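PDB 6I8W: Alpha/beta fold hydrolase, which degrades membrane phospholipids as a phospholipase A of Pseudomonas aeruginosa, and probably hydrolyses monoacylglycerols as well. Local coordinates for residues A[43-55]-A[116-128]. Numbering follows the deposited sequence.
With CO2 (carbon dioxide), chain F.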
ATOM      1  N   HIS A  43      -2.918 -15.930  -2.276  1.00 30.94           N
ATOM      2  CA  HIS A  43      -3.632 -16.524  -3.387  1.00 33.61           C
ATOM      3  C   HIS A  43      -3.410 -15.652  -4.608  1.00 37.93           C
ATOM      4  O   HIS A  43      -2.766 -14.612  -4.517  1.00 34.75           O
ATOM      5  CB  HIS A  43      -5.129 -16.620  -3.074  1.00 35.67           C
ATOM      6  CG  HIS A  43      -5.420 -17.281  -1.766  1.00 43.84           C
ATOM      7  ND1 HIS A  43      -5.525 -18.648  -1.631  1.00 48.17           N
ATOM      8  CD2 HIS A  43      -5.586 -16.765  -0.524  1.00 44.88           C
ATOM      9  CE1 HIS A  43      -5.767 -18.944  -0.365  1.00 48.62           C
ATOM     10  NE2 HIS A  43      -5.805 -17.820   0.326  1.00 47.62           N
ATOM     11  N   SER A  44      -3.946 -16.078  -5.746  1.00 35.57           N
ATOM     12  CA  SER A  44      -3.952 -15.226  -6.919  0.92 40.96           C
ATOM     13  C   SER A  44      -5.210 -15.473  -7.729  1.00 40.04           C
ATOM     14  O   SER A  44      -5.832 -16.531  -7.632  1.00 37.33           O
ATOM     15  CB  SER A  44      -2.708 -15.456  -7.776  0.92 45.68           C
ATOM     16  OG  SER A  44      -2.787 -16.685  -8.456  0.92 47.03           O
ATOM     17  N   VAL A  45      -5.609 -14.459  -8.491  1.00 37.55           N
ATOM     18  CA  VAL A  45      -6.766 -14.578  -9.359  1.00 39.39           C
ATOM     19  C   VAL A  45      -6.520 -13.732 -10.604  1.00 35.51           C
ATOM     20  O   VAL A  45      -5.911 -12.660 -10.533  1.00 36.32           O
ATOM     21  CB  VAL A  45      -8.074 -14.150  -8.625  1.00 42.55           C
ATOM     22  CG1 VAL A  45      -7.993 -12.715  -8.159  1.00 38.95           C
ATOM     23  CG2 VAL A  45      -9.301 -14.373  -9.525  1.00 42.53           C
ATOM     24  N   GLN A  46      -6.978 -14.225 -11.744  1.00 37.01           N
ATOM     25  CA  GLN A  46      -6.878 -13.496 -13.001  1.00 37.79           C
ATOM     26  C   GLN A  46      -8.046 -12.535 -13.158  1.00 38.81           C
ATOM     27  O   GLN A  46      -9.211 -12.945 -13.122  1.00 40.79           O
ATOM     28  CB  GLN A  46      -6.849 -14.470 -14.191  1.00 39.71           C
ATOM     29  CG  GLN A  46      -5.653 -15.421 -14.175  1.00 49.18           C
ATOM     30  CD  GLN A  46      -5.813 -16.569 -15.161  1.00 58.77           C
ATOM     31  OE1 GLN A  46      -6.903 -16.816 -15.673  1.00 51.38           O
ATOM     32  NE2 GLN A  46      -4.722 -17.277 -15.430  1.00 67.64           N
ATOM     33  N   VAL A  47      -7.723 -11.265 -13.370  1.00 37.99           N
ATOM     34  CA  VAL A  47      -8.714 -10.209 -13.540  1.00 36.82           C
ATOM     35  C   VAL A  47      -8.361  -9.446 -14.809  1.00 38.65           C
ATOM     36  O   VAL A  47      -7.276  -8.862 -14.880  1.00 37.50           O
ATOM     37  CB  VAL A  47      -8.736  -9.248 -12.319  1.00 35.17           C
ATOM     38  CG1 VAL A  47      -9.806  -8.204 -12.513  1.00 36.93           C
ATOM     39  CG2 VAL A  47      -8.932 -10.036 -11.019  1.00 34.30           C
ATOM     40  N   ASP A  48      -9.260  -9.487 -15.800  1.00 39.07           N
ATOM     41  CA  ASP A  48      -8.990  -8.970 -17.144  1.00 40.37           C
ATOM     42  C   ASP A  48      -7.643  -9.500 -17.640  1.00 50.81           C
ATOM     43  O   ASP A  48      -6.829  -8.761 -18.217  1.00 41.40           O
ATOM     44  CB  ASP A  48      -9.031  -7.439 -17.220  1.00 47.41           C
ATOM     45  CG  ASP A  48     -10.433  -6.872 -17.030  1.00 54.34           C
ATOM     46  OD1 ASP A  48     -11.403  -7.441 -17.575  1.00 53.15           O
ATOM     47  OD2 ASP A  48     -10.562  -5.820 -16.379  1.00 65.17           O
ATOM     48  N   ASN A  49      -7.430 -10.790 -17.393  1.00 41.26           N
ATOM     49  CA  ASN A  49      -6.229 -11.499 -17.819  1.00 42.11           C
ATOM     50  C   ASN A  49      -4.960 -10.995 -17.134  1.00 41.62           C
ATOM     51  O   ASN A  49      -3.863 -11.320 -17.560  1.00 42.60           O
ATOM     52  CB  ASN A  49      -6.058 -11.414 -19.346  1.00 44.03           C
ATOM     53  CG  ASN A  49      -5.230 -12.567 -19.908  1.00 52.94           C
ATOM     54  OD1 ASN A  49      -5.336 -13.704 -19.449  1.00 45.54           O
ATOM     55  ND2 ASN A  49      -4.401 -12.275 -20.899  1.00 46.79           N
ATOM     56  N   LEU A  50      -5.099 -10.231 -16.056  1.00 39.42           N
ATOM     57  CA  LEU A  50      -3.921  -9.922 -15.257  1.00 43.14           C
ATOM     58  C   LEU A  50      -3.927 -10.785 -14.010  1.00 43.08           C
ATOM     59  O   LEU A  50      -4.948 -10.905 -13.331  1.00 42.32           O
ATOM     60  CB  LEU A  50      -3.888  -8.452 -14.834  1.00 43.43           C
ATOM     61  CG  LEU A  50      -3.964  -7.346 -15.884  1.00 44.65           C
ATOM     62  CD1 LEU A  50      -3.699  -6.005 -15.202  1.00 42.52           C
ATOM     63  CD2 LEU A  50      -3.005  -7.594 -17.038  1.00 44.48           C
ATOM     64  N   GLU A  51      -2.771 -11.335 -13.664  1.00 37.54           N
ATOM     65  CA  GLU A  51      -2.671 -12.079 -12.413  1.00 37.38           C
ATOM     66  C   GLU A  51      -2.552 -11.110 -11.257  1.00 37.15           C
ATOM     67  O   GLU A  51      -1.639 -10.295 -11.198  1.00 38.67           O
ATOM     68  CB  GLU A  51      -1.483 -13.038 -12.419  1.00 41.06           C
ATOM     69  CG  GLU A  51      -1.378 -13.836 -11.129  1.00 47.56           C
ATOM     70  CD  GLU A  51      -0.598 -15.125 -11.307  1.00 60.99           C
ATOM     71  OE1 GLU A  51      -0.389 -15.539 -12.468  1.00 68.06           O
ATOM     72  OE2 GLU A  51      -0.191 -15.721 -10.289  1.00 58.79           O
ATOM     73  N   ILE A  52      -3.503 -11.185 -10.343  1.00 33.84           N
ATOM     74  CA  ILE A  52      -3.459 -10.339  -9.169  1.00 32.33           C
ATOM     75  C   ILE A  52      -3.194 -11.190  -7.938  1.00 37.89           C
ATOM     76  O   ILE A  52      -3.997 -12.056  -7.601  1.00 38.49           O
ATOM     77  CB  ILE A  52      -4.755  -9.555  -9.025  1.00 34.66           C
ATOM     78  CG1 ILE A  52      -4.945  -8.667 -10.273  1.00 35.56           C
ATOM     79  CG2 ILE A  52      -4.759  -8.757  -7.706  1.00 31.33           C
ATOM     80  CD1 ILE A  52      -6.030  -7.622 -10.113  1.00 45.88           C
ATOM     81  N   ALA A  53      -2.047 -10.958  -7.299  1.00 34.52           N
ATOM     82  CA  ALA A  53      -1.700 -11.647  -6.071  1.00 34.72           C
ATOM     83  C   ALA A  53      -2.396 -10.967  -4.900  1.00 32.82           C
ATOM     84  O   ALA A  53      -2.536  -9.737  -4.877  1.00 29.65           O
ATOM     85  CB  ALA A  53      -0.165 -11.660  -5.854  1.00 31.12           C
ATOM     86  N   TYR A  54      -2.834 -11.752  -3.924  1.00 28.72           N
ATOM     87  CA  TYR A  54      -3.453 -11.149  -2.755  1.00 27.56           C
ATOM     88  C   TYR A  54      -3.298 -12.009  -1.529  1.00 34.13           C
ATOM     89  O   TYR A  54      -3.021 -13.200  -1.618  1.00 28.51           O
ATOM     90  CB  TYR A  54      -4.944 -10.851  -3.010  1.00 31.87           C
ATOM     91  CG  TYR A  54      -5.866 -12.044  -3.244  1.00 28.48           C
ATOM     92  CD1 TYR A  54      -5.959 -12.644  -4.497  1.00 31.30           C
ATOM     93  CD2 TYR A  54      -6.671 -12.546  -2.214  1.00 30.87           C
ATOM     94  CE1 TYR A  54      -6.812 -13.734  -4.728  1.00 30.69           C
ATOM     95  CE2 TYR A  54      -7.542 -13.634  -2.439  1.00 31.50           C
ATOM     96  CZ  TYR A  54      -7.603 -14.215  -3.692  1.00 40.05           C
ATOM     97  OH  TYR A  54      -8.452 -15.277  -3.917  1.00 35.89           O
ATOM     98  N   LEU A  55      -3.440 -11.369  -0.379  1.00 27.62           N
ATOM     99  CA  LEU A  55      -3.490 -12.071   0.895  1.00 30.14           C
ATOM    100  C   LEU A  55      -4.923 -12.114   1.366  1.00 31.81           C
ATOM    101  O   LEU A  55      -5.701 -11.177   1.106  1.00 29.96           O
ATOM    102  CB  LEU A  55      -2.624 -11.378   1.940  1.00 24.96           C
ATOM    103  CG  LEU A  55      -1.133 -11.307   1.615  1.00 34.17           C
ATOM    104  CD1 LEU A  55      -0.407 -10.494   2.671  1.00 28.68           C
ATOM    105  CD2 LEU A  55      -0.530 -12.709   1.496  1.00 33.65           C
ATOM    106  N   ALA A 116      -8.724   1.846 -10.049  1.00 39.65           N
ATOM    107  CA  ALA A 116      -9.947   1.708  -9.250  1.00 41.26           C
ATOM    108  C   ALA A 116     -10.934   0.733  -9.908  1.00 38.54           C
ATOM    109  O   ALA A 116     -11.618  -0.023  -9.224  1.00 37.66           O
ATOM    110  CB  ALA A 116     -10.608   3.066  -9.024  1.00 40.41           C
ATOM    111  N   GLU A 117     -11.002   0.731 -11.237  1.00 38.58           N
ATOM    112  CA  GLU A 117     -11.867  -0.231 -11.913  1.00 41.21           C
ATOM    113  C   GLU A 117     -11.335  -1.669 -11.796  1.00 41.83           C
ATOM    114  O   GLU A 117     -12.113  -2.608 -11.647  1.00 39.03           O
ATOM    115  CB  GLU A 117     -12.049   0.146 -13.384  1.00 42.52           C
ATOM    116  CG  GLU A 117     -12.827   1.427 -13.551  1.00 57.21           C
ATOM    117  CD  GLU A 117     -14.021   1.497 -12.609  1.00 68.15           C
ATOM    118  OE1 GLU A 117     -14.894   0.604 -12.672  1.00 75.06           O
ATOM    119  OE2 GLU A 117     -14.072   2.441 -11.790  1.00 63.27           O
ATOM    120  N   ARG A 118     -10.018  -1.840 -11.855  1.00 41.84           N
ATOM    121  CA  ARG A 118      -9.428  -3.162 -11.653  1.00 40.00           C
ATOM    122  C   ARG A 118      -9.742  -3.695 -10.241  1.00 39.47           C
ATOM    123  O   ARG A 118      -9.996  -4.889 -10.062  1.00 37.26           O
ATOM    124  CB  ARG A 118      -7.903  -3.119 -11.881  1.00 37.07           C
ATOM    125  CG  ARG A 118      -7.478  -2.745 -13.335  1.00 39.61           C
ATOM    126  CD  ARG A 118      -5.973  -2.983 -13.561  1.00 38.33           C
ATOM    127  NE  ARG A 118      -5.567  -2.665 -14.931  1.00 43.30           N
ATOM    128  CZ  ARG A 118      -4.767  -1.656 -15.268  1.00 45.96           C
ATOM    129  NH1 ARG A 118      -4.279  -0.857 -14.325  1.00 39.96           N
ATOM    130  NH2 ARG A 118      -4.455  -1.446 -16.550  1.00 44.47           N
ATOM    131  N   VAL A 119      -9.712  -2.817  -9.242  1.00 34.15           N
ATOM    132  CA  VAL A 119      -9.973  -3.241  -7.866  1.00 35.16           C
ATOM    133  C   VAL A 119     -11.432  -3.684  -7.722  1.00 34.04           C
ATOM    134  O   VAL A 119     -11.723  -4.693  -7.078  1.00 35.43           O
ATOM    135  CB  VAL A 119      -9.670  -2.129  -6.844  1.00 31.88           C
ATOM    136  CG1 VAL A 119     -10.084  -2.574  -5.447  1.00 31.04           C
ATOM    137  CG2 VAL A 119      -8.192  -1.767  -6.854  1.00 30.90           C
ATOM    138  N   ALA A 120     -12.345  -2.945  -8.343  1.00 33.49           N
ATOM    139  CA  ALA A 120     -13.752  -3.337  -8.337  1.00 37.32           C
ATOM    140  C   ALA A 120     -13.955  -4.676  -9.052  1.00 39.71           C
ATOM    141  O   ALA A 120     -14.697  -5.531  -8.578  1.00 40.29           O
ATOM    142  CB  ALA A 120     -14.605  -2.267  -8.976  1.00 41.98           C
ATOM    143  N   ASN A 121     -13.299  -4.854 -10.195  1.00 38.05           N
ATOM    144  CA  ASN A 121     -13.356  -6.128 -10.906  1.00 36.62           C
ATOM    145  C   ASN A 121     -12.744  -7.265 -10.069  1.00 38.37           C
ATOM    146  O   ASN A 121     -13.208  -8.408 -10.122  1.00 34.17           O
ATOM    147  CB  ASN A 121     -12.621  -6.033 -12.253  1.00 36.42           C
ATOM    148  CG  ASN A 121     -13.323  -5.122 -13.250  1.00 50.89           C
ATOM    149  OD1 ASN A 121     -14.506  -4.832 -13.114  1.00 48.94           O
ATOM    150  ND2 ASN A 121     -12.582  -4.661 -14.258  1.00 52.56           N
ATOM    151  N   PHE A 122     -11.695  -6.948  -9.321  1.00 32.01           N
ATOM    152  CA  PHE A 122     -11.069  -7.913  -8.412  1.00 37.34           C
ATOM    153  C   PHE A 122     -12.030  -8.342  -7.290  1.00 35.21           C
ATOM    154  O   PHE A 122     -12.127  -9.521  -6.964  1.00 35.92           O
ATOM    155  CB  PHE A 122      -9.779  -7.331  -7.813  1.00 31.71           C
ATOM    156  CG  PHE A 122      -9.239  -8.106  -6.612  1.00 29.94           C
ATOM    157  CD1 PHE A 122      -8.460  -9.247  -6.781  1.00 30.86           C
ATOM    158  CD2 PHE A 122      -9.489  -7.666  -5.320  1.00 27.46           C
ATOM    159  CE1 PHE A 122      -7.949  -9.942  -5.667  1.00 29.16           C
ATOM    160  CE2 PHE A 122      -8.989  -8.361  -4.206  1.00 29.52           C
ATOM    161  CZ  PHE A 122      -8.227  -9.491  -4.382  1.00 30.40           C
ATOM    162  N   ALA A 123     -12.729  -7.386  -6.694  1.00 33.01           N
ATOM    163  CA  ALA A 123     -13.679  -7.727  -5.641  1.00 35.54           C
ATOM    164  C   ALA A 123     -14.738  -8.694  -6.187  1.00 40.25           C
ATOM    165  O   ALA A 123     -15.047  -9.701  -5.549  1.00 36.22           O
ATOM    166  CB  ALA A 123     -14.333  -6.461  -5.060  1.00 37.52           C
ATOM    167  N   ALA A 124     -15.257  -8.420  -7.384  1.00 37.89           N
ATOM    168  CA  ALA A 124     -16.216  -9.328  -8.004  1.00 38.47           C
ATOM    169  C   ALA A 124     -15.589 -10.699  -8.259  1.00 42.28           C
ATOM    170  O   ALA A 124     -16.240 -11.735  -8.092  1.00 40.19           O
ATOM    171  CB  ALA A 124     -16.769  -8.732  -9.322  1.00 40.90           C
ATOM    172  N   ALA A 125     -14.320 -10.704  -8.657  1.00 36.18           N
ATOM    173  CA  ALA A 125     -13.645 -11.945  -8.994  1.00 39.47           C
ATOM    174  C   ALA A 125     -13.475 -12.859  -7.775  1.00 38.17           C
ATOM    175  O   ALA A 125     -13.463 -14.083  -7.921  1.00 37.81           O
ATOM    176  CB  ALA A 125     -12.279 -11.651  -9.619  1.00 37.53           C
ATOM    177  N   ILE A 126     -13.347 -12.289  -6.583  1.00 36.12           N
ATOM    178  CA  ILE A 126     -13.250 -13.146  -5.389  1.00 41.65           C
ATOM    179  C   ILE A 126     -14.587 -13.245  -4.652  1.00 42.74           C
ATOM    180  O   ILE A 126     -14.665 -13.773  -3.542  1.00 38.99           O
ATOM    181  CB  ILE A 126     -12.154 -12.661  -4.406  1.00 35.34           C
ATOM    182  CG1 ILE A 126     -12.434 -11.241  -3.911  1.00 36.04           C
ATOM    183  CG2 ILE A 126     -10.783 -12.741  -5.064  1.00 32.05           C
ATOM    184  CD1 ILE A 126     -11.601 -10.854  -2.673  1.00 32.46           C
ATOM    185  N   GLY A 127     -15.641 -12.749  -5.288  1.00 40.52           N
ATOM    186  CA  GLY A 127     -16.992 -12.975  -4.811  1.00 43.64           C
ATOM    187  C   GLY A 127     -17.415 -12.070  -3.675  1.00 46.72           C
ATOM    188  O   GLY A 127     -18.249 -12.447  -2.860  1.00 45.22           O
ATOM    189  N   VAL A 128     -16.844 -10.873  -3.620  1.00 42.67           N
ATOM    190  CA  VAL A 128     -17.209  -9.914  -2.592  1.00 43.45           C
ATOM    191  C   VAL A 128     -18.048  -8.804  -3.216  1.00 45.80           C
ATOM    192  O   VAL A 128     -17.618  -8.176  -4.175  1.00 51.33           O
ATOM    193  CB  VAL A 128     -15.963  -9.314  -1.907  1.00 37.91           C
ATOM    194  CG1 VAL A 128     -16.371  -8.210  -0.946  1.00 42.33           C
ATOM    195  CG2 VAL A 128     -15.176 -10.415  -1.180  1.00 34.12           C
TER
HETATM  196  C   CO2 F 404      -3.893 -19.113  -5.965  1.00 71.51           C
HETATM  197  O1  CO2 F 404      -4.883 -19.063  -5.412  1.00 58.41           O
HETATM  198  O2  CO2 F 404      -2.902 -19.161  -6.517  1.00 75.86           O
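Phe122 and Tyr54 meet because their first torsions bring the two rings together: in Phe122 CG stands anti to the backbone N (chi1 166°), so that the ring, though its CB leaves the flank of helix 116-125, ends up against the hairpin, while in Tyr54 CG lies between the backbone N and the carbonyl carbon. The result is a T-shaped stack with planes at 76°, the edge of Phe122 directed at one face of Tyr54 and CE1 of Phe122 lying 3.6 Å from CD1 of Tyr54. CB of His43 rests on the opposite face of the tyrosine. The flat, buried Phe122 ring fits the hydrophobic surface between strands and helix. Beta-branched residues favour extended backbone and offer methyls to it: Val45 CG1 and Ile52 CG2 approach obliquely, the former 3.7 Å from CE1 of Phe122. Val47 straddles the helix surface, its CG1 3.6 Å from CB of Asn121 and its CG2 4.0 Å from CB of Ala125, whose small methyl lets strand and helix come close. Just beyond the helix, Ile126 and Tyr54 run past one another in opposite senses, CG2 of Ile126 lying 3.6 Å from OH of Tyr54.

Polar side chains join in at the type I' turn of the hairpin. Asn121 ND2 gives Asp48 OD2 a weak hydrogen bond of 3.1 Å, bent to 124°, with amide and carboxylate planes nearly perpendicular. Leu50 CD1 makes an apolar contact beside the extended chain of Arg118, whose NH1 bonds to Ser109 O. The hairpin thus joins this alpha/beta-hydrolase helix at the sheet edge formed by strand 41-47 chiefly through apolar and aromatic packing, the bent amide-carboxylate bond probably adding little.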